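Local structure of cytosine deaminase (4R85) at residues M1-A6 with F15-Q20; F52-I57 with C304-S309; G153-P158 with H180-R185. The protein hydrolytically deaminates cytosine and probably 5-methylcytosine at an iron centre in an amidohydrolase barrel. All coordinates share one frame; numbering follows the deposited sequence.

From the N terminus, interaction 1 comes first: residues 1-6 pair with 15-20 across a short loop, a hairpin of the small beta domain. That loop is complete before interaction 2 opens, so the two lie in series, their centres about 28 Å apart. Interaction 2 closes the longest loop, bringing 304-309, after the eighth barrel strand, back to 52-57 on the first, and joining two of the five metal ligands. Within its span falls interaction 3, which joins two loops beyond the barrel strands, 153-158 and 180-185; its nearest atoms are about 9 Å from interaction 2. Interactions 1 and 3 sit on opposite sides of the chain's centre.

Interaction 1: M1-A6 with F15-Q20; sequences MKIINA and FTLDLQ
M1 and L19 lie side by side and point the same way, so that methyl meets methyl: CE of M1 rests 3.6 Å from CD1 of L19. The thioether reaches this spot by running straight to SD and then bending at chi3 (45°), which turns its terminal methyl toward the leucine. Beside them, on the face that carries I3, L17 and L19, CD1 of I3 reaches toward both leucines, 4.3 Å from CD1 of L17 and only slightly farther from CD1 of L19. L372 and I394, from strands 372-375 and 390-395, pack against this apolar surface.

The other face mixes charge with apolar surface. K2 leaves the backbone extended, with CG lying over CG2 of T16, then bends at both chi3 and chi4 alongside D18; its NZ forms a salt bridge to OD1 of D18 at 2.8 Å, on the syn side and 19° out of the carboxylate plane. R26 holds OD2, so the carboxylate is gripped by two cations. Next along, CG2 of I4 fits against OG1 of T16 at 3.4 Å, a hydroxyl hydrogen-bonded to Q30.

Between the two faces, I3 and L17 exchange two backbone hydrogen bonds, each 2.8 Å between N and O, and M1 and L19 form another reciprocal pair. The register then slips by one residue: N5 turns a corner and A6 pairs with F15, whose ring has O of A6 at its edge. This is an antiparallel hairpin with a beta bulge, part of the small beta domain that accompanies the barrel in many amidohydrolases.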
loop_
_atom_site.group_PDB
_atom_site.type_symbol
_atom_site.label_atom_id
_atom_site.label_comp_id
_atom_site.label_asym_id
_atom_site.label_seq_id
_atom_site.Cartn_x
_atom_site.Cartn_y
_atom_site.Cartn_z
ATOM N N MET A 1 2.726 -19.234 -31.338
ATOM C CA MET A 1 1.662 -18.421 -30.763
ATOM C C MET A 1 1.863 -16.951 -31.099
ATOM O O MET A 1 2.978 -16.444 -31.034
ATOM C CB MET A 1 1.609 -18.603 -29.248
ATOM C CG MET A 1 0.651 -17.651 -28.545
ATOM S SD MET A 1 0.451 -18.064 -26.804
ATOM C CE MET A 1 2.149 -18.344 -26.330
ATOM N N LYS A 2 0.781 -16.269 -31.454
ATOM C CA LYS A 2 0.860 -14.864 -31.835
ATOM C C LYS A 2 0.049 -13.989 -30.885
ATOM O O LYS A 2 -1.055 -14.354 -30.479
ATOM C CB LYS A 2 0.365 -14.680 -33.269
ATOM C CG LYS A 2 0.401 -13.241 -33.771
ATOM C CD LYS A 2 -0.350 -13.093 -35.093
ATOM C CE LYS A 2 0.300 -13.899 -36.210
ATOM N NZ LYS A 2 1.597 -13.311 -36.649
ATOM N N ILE A 3 0.611 -12.841 -30.519
ATOM C CA ILE A 3 -0.111 -11.857 -29.723
ATOM C C ILE A 3 -0.185 -10.569 -30.524
ATOM O O ILE A 3 0.839 -10.067 -30.973
ATOM C CB ILE A 3 0.593 -11.559 -28.392
ATOM C CG1 ILE A 3 0.815 -12.848 -27.587
ATOM C CG2 ILE A 3 -0.220 -10.559 -27.591
ATOM C CD1 ILE A 3 1.784 -12.689 -26.447
ATOM N N ILE A 4 -1.391 -10.043 -30.718
ATOM C CA ILE A 4 -1.558 -8.788 -31.451
ATOM C C ILE A 4 -2.083 -7.666 -30.554
ATOM O O ILE A 4 -2.581 -7.923 -29.453
ATOM C CB ILE A 4 -2.510 -8.933 -32.660
ATOM C CG1 ILE A 4 -3.927 -9.313 -32.210
ATOM C CG2 ILE A 4 -1.962 -9.943 -33.674
ATOM C CD1 ILE A 4 -4.953 -9.313 -33.353
ATOM N N ASN A 5 -1.964 -6.431 -31.045
ATOM C CA ASN A 5 -2.513 -5.251 -30.383
ATOM C C ASN A 5 -1.933 -5.044 -28.992
ATOM O O ASN A 5 -2.625 -4.596 -28.074
ATOM C CB ASN A 5 -4.041 -5.330 -30.302
ATOM C CG ASN A 5 -4.703 -5.307 -31.664
ATOM O OD1 ASN A 5 -4.198 -4.694 -32.610
ATOM N ND2 ASN A 5 -5.850 -5.972 -31.770
ATOM N N ALA A 6 -0.658 -5.375 -28.833
ATOM C CA ALA A 6 -0.020 -5.268 -27.531
ATOM C C ALA A 6 0.773 -3.981 -27.431
ATOM O O ALA A 6 1.443 -3.581 -28.382
ATOM C CB ALA A 6 0.884 -6.453 -27.286
ATOM N N PHE A 15 2.040 -3.526 -30.937
ATOM C CA PHE A 15 2.946 -4.529 -31.483
ATOM C C PHE A 15 2.321 -5.905 -31.611
ATOM O O PHE A 15 1.450 -6.285 -30.829
ATOM C CB PHE A 15 4.209 -4.643 -30.623
ATOM C CG PHE A 15 5.054 -3.405 -30.614
ATOM C CD1 PHE A 15 6.169 -3.311 -31.426
ATOM C CD2 PHE A 15 4.736 -2.338 -29.787
ATOM C CE1 PHE A 15 6.952 -2.168 -31.421
ATOM C CE2 PHE A 15 5.516 -1.197 -29.773
ATOM C CZ PHE A 15 6.624 -1.111 -30.599
ATOM N N THR A 16 2.778 -6.647 -32.613
ATOM C CA THR A 16 2.518 -8.079 -32.694
ATOM C C THR A 16 3.760 -8.844 -32.239
ATOM O O THR A 16 4.879 -8.525 -32.643
ATOM C CB THR A 16 2.123 -8.496 -34.119
ATOM O OG1 THR A 16 0.776 -8.078 -34.366
ATOM C CG2 THR A 16 2.210 -10.000 -34.293
ATOM N N LEU A 17 3.558 -9.839 -31.377
ATOM C CA LEU A 17 4.643 -10.675 -30.894
ATOM C C LEU A 17 4.435 -12.105 -31.375
ATOM O O LEU A 17 3.368 -12.690 -31.171
ATOM C CB LEU A 17 4.687 -10.651 -29.356
ATOM C CG LEU A 17 4.368 -9.302 -28.704
ATOM C CD1 LEU A 17 4.402 -9.417 -27.185
ATOM C CD2 LEU A 17 5.338 -8.241 -29.171
ATOM N N ASP A 18 5.452 -12.665 -32.021
ATOM C CA ASP A 18 5.384 -14.028 -32.529
ATOM C C ASP A 18 6.256 -14.932 -31.681
ATOM O O ASP A 18 7.467 -14.725 -31.588
ATOM C CB ASP A 18 5.843 -14.083 -33.989
ATOM C CG ASP A 18 4.850 -13.441 -34.935
ATOM O OD1 ASP A 18 3.629 -13.558 -34.682
ATOM O OD2 ASP A 18 5.287 -12.821 -35.931
ATOM N N LEU A 19 5.631 -15.920 -31.045
ATOM C CA LEU A 19 6.346 -16.846 -30.174
ATOM C C LEU A 19 6.427 -18.205 -30.848
ATOM O O LEU A 19 5.439 -18.705 -31.390
ATOM C CB LEU A 19 5.642 -16.966 -28.824
ATOM C CG LEU A 19 5.321 -15.639 -28.130
ATOM C CD1 LEU A 19 4.744 -15.889 -26.741
ATOM C CD2 LEU A 19 6.550 -14.753 -28.052
ATOM N N GLN A 20 7.606 -18.807 -30.817
ATOM C CA GLN A 20 7.815 -20.054 -31.527
ATOM C C GLN A 20 8.946 -20.827 -30.881
ATOM O O GLN A 20 9.987 -20.256 -30.577
ATOM C CB GLN A 20 8.147 -19.751 -32.985
ATOM C CG GLN A 20 8.428 -20.957 -33.838
ATOM C CD GLN A 20 8.630 -20.576 -35.288
ATOM O OE1 GLN A 20 8.065 -19.588 -35.767
ATOM N NE2 GLN A 20 9.447 -21.347 -35.995
#

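Interaction 2: F52-I57 with C304-S309; sequences FVEPHI and CFAQDS. With FE2 (Fe (II) ion), chain H; 17E (5-methylcytosine), chain G.
H56 and D308 meet at the iron, each offering one atom at 2.3 Å: NE2 of the imidazole and OD2 of the carboxylate. Their side chains run side by side, pointing the same way, with the ring and carboxylate planes turned 64° apart. H58, H209 and H241 supply the other protein ligands. The second oxygen of D308, OD1, accepts a 2.7 Å hydrogen bond from N4 of 5-methylcytosine, so a single carboxylate joins metal and substrate amine, while OG of S309 lies 3.2 Å from the methyl carbon CM5. A metal centre at the C-terminal end of the barrel strands is the hallmark of the amidohydrolase fold, here with a single iron, where a histidine pair at the end of the first strand faces an aspartate after the eighth.

One step out, S240 bonds to ND1 of H56, and the backbone N of D308 donates to O of H56 at 2.8 Å. E54 ties the two segments together, its chain folded at chi2. OE1 of E54 takes N of Q307 at 2.9 Å, and a weak bond from NE2 of that residue, while the anti lone pair of OE2 takes N of H56.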
loop_
_atom_site.group_PDB
_atom_site.type_symbol
_atom_site.label_atom_id
_atom_site.label_comp_id
_atom_site.label_asym_id
_atom_site.label_seq_id
_atom_site.Cartn_x
_atom_site.Cartn_y
_atom_site.Cartn_z
ATOM N N PHE A 52 7.078 -10.582 -13.838
ATOM C CA PHE A 52 7.506 -9.922 -12.616
ATOM C C PHE A 52 8.591 -10.770 -11.952
ATOM O O PHE A 52 8.663 -11.984 -12.168
ATOM C CB PHE A 52 6.329 -9.710 -11.666
ATOM C CG PHE A 52 5.375 -8.632 -12.113
ATOM C CD1 PHE A 52 4.055 -8.930 -12.391
ATOM C CD2 PHE A 52 5.805 -7.318 -12.246
ATOM C CE1 PHE A 52 3.171 -7.938 -12.799
ATOM C CE2 PHE A 52 4.932 -6.324 -12.652
ATOM C CZ PHE A 52 3.611 -6.636 -12.931
ATOM N N VAL A 53 9.431 -10.119 -11.154
ATOM C CA VAL A 53 10.500 -10.793 -10.437
ATOM C C VAL A 53 10.303 -10.585 -8.938
ATOM O O VAL A 53 9.928 -9.501 -8.499
ATOM C CB VAL A 53 11.877 -10.227 -10.858
ATOM C CG1 VAL A 53 13.010 -10.932 -10.123
ATOM C CG2 VAL A 53 12.061 -10.317 -12.368
ATOM N N GLU A 54 10.523 -11.638 -8.160
ATOM C CA GLU A 54 10.565 -11.520 -6.712
ATOM C C GLU A 54 11.995 -11.806 -6.299
ATOM O O GLU A 54 12.355 -12.957 -6.073
ATOM C CB GLU A 54 9.622 -12.524 -6.053
ATOM C CG GLU A 54 9.698 -12.493 -4.525
ATOM C CD GLU A 54 9.788 -11.066 -3.985
ATOM O OE1 GLU A 54 8.733 -10.401 -3.883
ATOM O OE2 GLU A 54 10.913 -10.603 -3.676
ATOM N N PRO A 55 12.823 -10.759 -6.212
ATOM C CA PRO A 55 14.262 -10.957 -6.030
ATOM C C PRO A 55 14.667 -11.182 -4.580
ATOM O O PRO A 55 15.861 -11.337 -4.324
ATOM C CB PRO A 55 14.856 -9.631 -6.521
ATOM C CG PRO A 55 13.789 -8.620 -6.180
ATOM C CD PRO A 55 12.468 -9.338 -6.373
ATOM N N HIS A 56 13.711 -11.182 -3.656
ATOM C CA HIS A 56 14.031 -11.356 -2.246
ATOM C C HIS A 56 12.813 -11.776 -1.430
ATOM O O HIS A 56 11.958 -10.949 -1.090
ATOM C CB HIS A 56 14.610 -10.052 -1.677
ATOM C CG HIS A 56 15.193 -10.199 -0.311
ATOM N ND1 HIS A 56 16.478 -9.804 -0.006
ATOM C CD2 HIS A 56 14.663 -10.688 0.837
ATOM C CE1 HIS A 56 16.717 -10.047 1.270
ATOM N NE2 HIS A 56 15.636 -10.593 1.797
ATOM N N ILE A 57 12.757 -13.058 -1.091
ATOM C CA ILE A 57 11.681 -13.603 -0.265
ATOM C C ILE A 57 12.275 -14.721 0.580
ATOM O O ILE A 57 13.299 -15.292 0.199
ATOM C CB ILE A 57 10.527 -14.120 -1.155
ATOM C CG1 ILE A 57 9.319 -14.545 -0.313
ATOM C CG2 ILE A 57 11.014 -15.234 -2.095
ATOM C CD1 ILE A 57 8.009 -14.552 -1.105
ATOM N N CYS A 304 15.830 -2.189 -6.723
ATOM C CA CYS A 304 14.521 -2.756 -7.018
ATOM C C CYS A 304 13.749 -3.077 -5.739
ATOM O O CYS A 304 14.293 -2.943 -4.648
ATOM C CB CYS A 304 14.672 -3.993 -7.902
ATOM S SG CYS A 304 15.595 -5.319 -7.110
ATOM N N PHE A 305 12.486 -3.477 -5.881
ATOM C CA PHE A 305 11.617 -3.748 -4.727
ATOM C C PHE A 305 11.296 -5.229 -4.585
ATOM O O PHE A 305 11.215 -5.953 -5.580
ATOM C CB PHE A 305 10.296 -2.991 -4.852
ATOM C CG PHE A 305 10.417 -1.505 -4.708
ATOM C CD1 PHE A 305 11.037 -0.950 -3.596
ATOM C CD2 PHE A 305 9.903 -0.653 -5.685
ATOM C CE1 PHE A 305 11.148 0.428 -3.453
ATOM C CE2 PHE A 305 10.004 0.732 -5.550
ATOM C CZ PHE A 305 10.633 1.270 -4.433
ATOM N N ALA A 306 11.083 -5.672 -3.346
ATOM C CA ALA A 306 10.792 -7.072 -3.092
ATOM C C ALA A 306 9.811 -7.230 -1.935
ATOM O O ALA A 306 9.673 -6.341 -1.100
ATOM C CB ALA A 306 12.077 -7.825 -2.784
ATOM N N GLN A 307 9.141 -8.376 -1.890
ATOM C CA GLN A 307 8.168 -8.653 -0.833
ATOM C C GLN A 307 8.783 -9.050 0.510
ATOM O O GLN A 307 8.245 -8.691 1.548
ATOM C CB GLN A 307 7.158 -9.716 -1.293
ATOM C CG GLN A 307 6.298 -9.230 -2.461
ATOM C CD GLN A 307 5.442 -10.312 -3.071
ATOM O OE1 GLN A 307 4.422 -10.702 -2.507
ATOM N NE2 GLN A 307 5.843 -10.796 -4.236
ATOM N N ASP A 308 9.887 -9.797 0.475
ATOM C CA ASP A 308 10.585 -10.264 1.684
ATOM C C ASP A 308 9.841 -11.402 2.400
ATOM O O ASP A 308 10.338 -12.529 2.494
ATOM C CB ASP A 308 10.852 -9.095 2.658
ATOM C CG ASP A 308 11.936 -9.405 3.657
ATOM O OD1 ASP A 308 11.909 -8.884 4.794
ATOM O OD2 ASP A 308 12.828 -10.177 3.299
ATOM N N SER A 309 8.649 -11.102 2.897
ATOM C CA SER A 309 7.905 -12.055 3.712
ATOM C C SER A 309 6.477 -12.245 3.251
ATOM O O SER A 309 5.818 -11.300 2.846
ATOM C CB SER A 309 7.846 -11.561 5.155
ATOM O OG SER A 309 9.110 -11.646 5.772
HETATM FE FE FE2 H . 15.025 -10.494 3.967
HETATM N N1 17E G . 15.319 -12.415 8.712
HETATM C C2 17E G . 15.927 -11.229 8.683
HETATM O O2 17E G . 17.152 -11.085 9.284
HETATM N N3 17E G . 15.375 -10.173 8.079
HETATM C C4 17E G . 14.175 -10.281 7.484
HETATM N N4 17E G . 13.594 -9.145 6.843
HETATM C C5 17E G . 13.501 -11.504 7.487
HETATM C C6 17E G . 14.117 -12.577 8.124
HETATM C CM5 17E G . 12.166 -11.643 6.826
HETATM O O HOH W 1 10.918 -6.933 -8.115
#

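Interaction 3: G153-P158 with H180-R185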
loop_
_atom_site.group_PDB
_atom_site.type_symbol
_atom_site.label_atom_id
_atom_site.label_comp_id
_atom_site.label_asym_id
_atom_site.label_seq_id
_atom_site.Cartn_x
_atom_site.Cartn_y
_atom_site.Cartn_z
ATOM N N GLY A 153 23.885 -15.555 12.213
ATOM C CA GLY A 153 25.251 -15.086 12.110
ATOM C C GLY A 153 26.218 -16.149 11.639
ATOM O O GLY A 153 26.047 -17.341 11.913
ATOM N N ILE A 154 27.234 -15.711 10.908
ATOM C CA ILE A 154 28.331 -16.576 10.500
ATOM C C ILE A 154 29.323 -16.776 11.650
ATOM O O ILE A 154 29.719 -17.905 11.964
ATOM C CB ILE A 154 29.071 -15.965 9.284
ATOM C CG1 ILE A 154 28.126 -15.912 8.087
ATOM C CG2 ILE A 154 30.328 -16.765 8.954
ATOM C CD1 ILE A 154 28.712 -15.232 6.861
ATOM N N GLU A 155 29.731 -15.677 12.275
ATOM C CA GLU A 155 30.776 -15.727 13.290
ATOM C C GLU A 155 30.176 -15.945 14.670
ATOM O O GLU A 155 30.890 -16.250 15.617
ATOM C CB GLU A 155 31.581 -14.415 13.306
ATOM C CG GLU A 155 31.986 -13.869 11.943
ATOM C CD GLU A 155 33.122 -14.664 11.292
ATOM O OE1 GLU A 155 33.878 -14.066 10.501
ATOM O OE2 GLU A 155 33.267 -15.879 11.563
ATOM N N SER A 156 28.860 -15.777 14.769
ATOM C CA SER A 156 28.185 -15.695 16.064
ATOM C C SER A 156 27.330 -16.934 16.379
ATOM O O SER A 156 26.703 -17.012 17.436
ATOM C CB SER A 156 27.322 -14.424 16.109
ATOM O OG SER A 156 28.041 -13.279 15.633
ATOM N N TYR A 157 27.313 -17.891 15.456
ATOM C CA TYR A 157 26.534 -19.125 15.588
ATOM C C TYR A 157 27.498 -20.301 15.498
ATOM O O TYR A 157 28.453 -20.244 14.720
ATOM C CB TYR A 157 25.519 -19.205 14.445
ATOM C CG TYR A 157 24.535 -20.345 14.556
ATOM C CD1 TYR A 157 24.740 -21.538 13.864
ATOM C CD2 TYR A 157 23.403 -20.232 15.359
ATOM C CE1 TYR A 157 23.844 -22.590 13.967
ATOM C CE2 TYR A 157 22.497 -21.285 15.470
ATOM C CZ TYR A 157 22.726 -22.458 14.771
ATOM O OH TYR A 157 21.838 -23.498 14.868
ATOM N N PRO A 158 27.273 -21.364 16.302
ATOM C CA PRO A 158 28.172 -22.528 16.286
ATOM C C PRO A 158 28.375 -23.089 14.875
ATOM O O PRO A 158 27.396 -23.381 14.182
ATOM C CB PRO A 158 27.441 -23.554 17.161
ATOM C CG PRO A 158 26.579 -22.744 18.048
ATOM C CD PRO A 158 26.167 -21.533 17.263
ATOM N N HIS A 180 25.331 -6.913 10.146
ATOM C CA HIS A 180 24.821 -6.036 11.204
ATOM C C HIS A 180 24.336 -6.818 12.427
ATOM O O HIS A 180 24.191 -6.253 13.520
ATOM C CB HIS A 180 23.687 -5.155 10.668
ATOM C CG HIS A 180 22.473 -5.929 10.275
ATOM N ND1 HIS A 180 22.373 -6.580 9.065
ATOM C CD2 HIS A 180 21.322 -6.190 10.941
ATOM C CE1 HIS A 180 21.213 -7.206 8.998
ATOM N NE2 HIS A 180 20.555 -6.986 10.121
ATOM N N TYR A 181 24.088 -8.116 12.260
ATOM C CA TYR A 181 23.595 -8.940 13.378
ATOM C C TYR A 181 24.711 -9.692 14.104
ATOM O O TYR A 181 24.484 -10.248 15.178
ATOM C CB TYR A 181 22.505 -9.914 12.904
ATOM C CG TYR A 181 21.746 -10.627 14.009
ATOM C CD1 TYR A 181 21.805 -12.011 14.130
ATOM C CD2 TYR A 181 20.966 -9.923 14.917
ATOM C CE1 TYR A 181 21.118 -12.679 15.124
ATOM C CE2 TYR A 181 20.270 -10.588 15.930
ATOM C CZ TYR A 181 20.349 -11.968 16.022
ATOM O OH TYR A 181 19.676 -12.652 17.015
ATOM N N GLU A 182 25.917 -9.704 13.541
ATOM C CA GLU A 182 27.042 -10.337 14.239
ATOM C C GLU A 182 27.289 -9.621 15.574
ATOM O O GLU A 182 26.993 -8.428 15.719
ATOM C CB GLU A 182 28.309 -10.335 13.382
ATOM C CG GLU A 182 28.108 -10.915 11.968
ATOM C CD GLU A 182 28.052 -12.433 11.938
ATOM O OE1 GLU A 182 27.771 -12.987 10.850
ATOM O OE2 GLU A 182 28.296 -13.076 12.990
ATOM N N ASN A 183 27.837 -10.353 16.533
ATOM C CA ASN A 183 27.883 -9.909 17.928
ATOM C C ASN A 183 28.747 -8.668 18.179
ATOM O O ASN A 183 28.490 -7.911 19.115
ATOM C CB ASN A 183 28.336 -11.053 18.844
ATOM C CG ASN A 183 27.275 -12.134 19.008
ATOM O OD1 ASN A 183 26.104 -11.932 18.679
ATOM N ND2 ASN A 183 27.685 -13.288 19.530
ATOM N N THR A 184 29.794 -8.487 17.377
ATOM C CA THR A 184 30.636 -7.298 17.497
ATOM C C THR A 184 30.881 -6.728 16.112
ATOM O O THR A 184 30.731 -7.426 15.105
ATOM C CB THR A 184 32.008 -7.591 18.138
ATOM O OG1 THR A 184 32.804 -8.401 17.257
ATOM C CG2 THR A 184 31.850 -8.289 19.464
ATOM N N ARG A 185 31.260 -5.460 16.071
ATOM C CA ARG A 185 31.563 -4.806 14.807
ATOM C C ARG A 185 32.671 -5.540 14.056
ATOM O O ARG A 185 32.592 -5.713 12.840
ATOM C CB ARG A 185 31.959 -3.349 15.043
ATOM C CG ARG A 185 32.291 -2.572 13.764
ATOM C CD ARG A 185 33.801 -2.535 13.524
ATOM N NE ARG A 185 34.149 -1.836 12.287
ATOM C CZ ARG A 185 35.356 -1.868 11.734
ATOM N NH1 ARG A 185 35.585 -1.209 10.607
ATOM N NH2 ARG A 185 36.334 -2.564 12.303
HETATM O O HOH W 2 26.048 -15.514 19.721
#
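E182 reaches across to S156 and to the backbone before it, and its buried carboxylate, lying between the two loops, has both oxygens engaged. OE1 of E182 uses its syn lone pair to accept N of I154 at 2.8 Å. OE2 of E182 takes two donors: N of E155 at 3.1 Å, on the syn side and 32° out of the carboxylate plane, and OG of S156 at 2.7 Å, on the anti side. Three donors therefore grip the charge, and chi2 of E182 (-77°) bends the chain to bring its CD into place.

Both segments are loops that follow strands of the TIM barrel and lead into its outer helices, 160-170 and 185-202; the side chain thus bridges two successive beta-alpha units, at the end of the barrel where the substrate binds. S156 completes the exchange. OG of S156, donating to E182, in turn accepts a hydrogen bond from N of N183 at 3.1 Å. A water links ND2 of N183 to O of S156. At G153, whose CA is 3.5 Å from OE1 of E182, a beta carbon would crowd the carboxylate and the preceding carbonyl.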